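Local coordinates for dihydropteroate synthase (Anaplasma phagocytophilum, PDB 6UCZ), which probably catalyses the condensation of a dihydropterin pyrophosphate with p-aminobenzoate to give dihydropteroate in folate synthesis, and binds pterin-6-yl-methyl-monophosphate here, at residues R254-P257 and T258-S262. Sequence-based numbering, arbitrary orientation.
Sequences RDVP and TAMLS
Thr-258 grips the carbonyl of Arg-254 twice, with its backbone N at 2.8 Å from Arg-254 O and its hydroxyl OG1 at 2.7 Å from the same oxygen. The two donors arrive from opposite faces of the carbonyl plane, the hydroxyl standing 42° out of it and so not on a lone pair. A first torsion of -67° sets OG1 beside the backbone N of Thr-258 and opposite its carbonyl carbon, which turns the hydroxyl back towards the preceding turn. OG1 is also hydrogen-bonded to Arg-240 N, tying this buried threonine to the neighbouring loop.

On the exposed side of the same stretch, Val-256 and Met-260 form an apolar pair: Val-256 CG1 lies 3.6 Å from Met-260 CE, the two side chains meeting at a slant. The valine presents CG1 because that methyl is anti to the backbone N (chi1 171°), while the methionine runs extended beyond CG and brings its terminal methyl CE against CG1. The backbones of this pair are joined as well, Met-260 N bonding to Val-256 O at 3.1 Å. In the same series Ala-259 N bonds to Asp-255 O at 3.0 Å, and Pro-257 O accepts from Leu-261 N at 3.2 Å.

Asp-255 OD1 makes a salt bridge with Arg-240 NE, and the carbonyl O of Arg-240 receives Arg-254 NH1. The successive i to i+4 bonds are those of an alpha-helix, here the N-terminal part of helix 255-267, which connects strands 235-236 and 272-275 in a beta-alpha-beta unit of the TIM-barrel fold of dihydropteroate synthases.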
loop_
_atom_site.group_PDB
_atom_site.type_symbol
_atom_site.label_atom_id
_atom_site.label_comp_id
_atom_site.label_asym_id
_atom_site.label_seq_id
_atom_site.Cartn_x
_atom_site.Cartn_y
_atom_site.Cartn_z
ATOM N N ARG A 254 13.558 -9.973 7.937
ATOM C CA ARG A 254 12.190 -9.688 8.345
ATOM C C ARG A 254 11.124 -10.362 7.495
ATOM O O ARG A 254 9.944 -10.285 7.858
ATOM C CB ARG A 254 11.935 -8.178 8.363
ATOM C CG ARG A 254 12.618 -7.474 9.544
ATOM C CD ARG A 254 12.261 -5.964 9.578
ATOM N NE ARG A 254 12.904 -5.306 10.711
ATOM C CZ ARG A 254 13.076 -3.996 10.810
ATOM N NH1 ARG A 254 12.655 -3.197 9.832
ATOM N NH2 ARG A 254 13.674 -3.487 11.883
ATOM N N ASP A 255 11.489 -11.026 6.392
ATOM C CA ASP A 255 10.454 -11.599 5.530
ATOM C C ASP A 255 9.691 -12.736 6.224
ATOM O O ASP A 255 8.460 -12.820 6.111
ATOM C CB ASP A 255 11.077 -12.061 4.213
ATOM C CG ASP A 255 11.290 -10.898 3.227
ATOM O OD1 ASP A 255 10.577 -9.872 3.331
ATOM O OD2 ASP A 255 12.185 -10.993 2.368
ATOM N N VAL A 256 10.378 -13.587 6.979
ATOM C CA VAL A 256 9.695 -14.677 7.685
ATOM C C VAL A 256 8.813 -14.101 8.797
ATOM O O VAL A 256 7.624 -14.457 8.872
ATOM C CB VAL A 256 10.694 -15.723 8.211
ATOM C CG1 VAL A 256 9.986 -16.707 9.100
ATOM C CG2 VAL A 256 11.352 -16.441 7.057
ATOM N N PRO A 257 9.314 -13.216 9.678
ATOM C CA PRO A 257 8.393 -12.561 10.627
ATOM C C PRO A 257 7.239 -11.838 9.955
ATOM O O PRO A 257 6.118 -11.837 10.485
ATOM C CB PRO A 257 9.309 -11.582 11.386
ATOM C CG PRO A 257 10.647 -12.228 11.330
ATOM C CD PRO A 257 10.719 -12.858 9.965
ATOM N N THR A 258 7.480 -11.203 8.805
ATOM C CA THR A 258 6.381 -10.567 8.081
ATOM C C THR A 258 5.301 -11.580 7.735
ATOM O O THR A 258 4.103 -11.322 7.935
ATOM C CB THR A 258 6.926 -9.878 6.823
ATOM O OG1 THR A 258 7.752 -8.781 7.230
ATOM C CG2 THR A 258 5.799 -9.368 5.888
ATOM N N ALA A 259 5.712 -12.755 7.254
ATOM C CA ALA A 259 4.763 -13.800 6.874
ATOM C C ALA A 259 3.967 -14.315 8.068
ATOM O O ALA A 259 2.803 -14.708 7.909
ATOM C CB ALA A 259 5.504 -14.960 6.201
ATOM N N MET A 260 4.575 -14.341 9.264
ATOM C CA MET A 260 3.822 -14.729 10.454
ATOM C C MET A 260 2.676 -13.760 10.722
ATOM O O MET A 260 1.556 -14.184 11.049
ATOM C CB MET A 260 4.755 -14.815 11.664
ATOM C CG MET A 260 5.879 -15.864 11.502
ATOM S SD MET A 260 6.879 -16.019 12.998
ATOM C CE MET A 260 8.469 -16.525 12.384
ATOM N N LEU A 261 2.932 -12.453 10.594
ATOM C CA LEU A 261 1.850 -11.486 10.737
ATOM C C LEU A 261 0.891 -11.545 9.553
ATOM O O LEU A 261 -0.327 -11.403 9.727
ATOM C CB LEU A 261 2.433 -10.077 10.917
ATOM C CG LEU A 261 1.439 -8.920 10.969
ATOM C CD1 LEU A 261 0.380 -9.124 12.069
ATOM C CD2 LEU A 261 2.201 -7.632 11.170
ATOM N N SER A 262 1.417 -11.773 8.341
ATOM C CA SER A 262 0.550 -11.915 7.173
ATOM C C SER A 262 -0.541 -12.957 7.412
ATOM O O SER A 262 -1.701 -12.748 7.034
ATOM C CB SER A 262 1.375 -12.299 5.946
ATOM O OG SER A 262 2.212 -11.239 5.545
#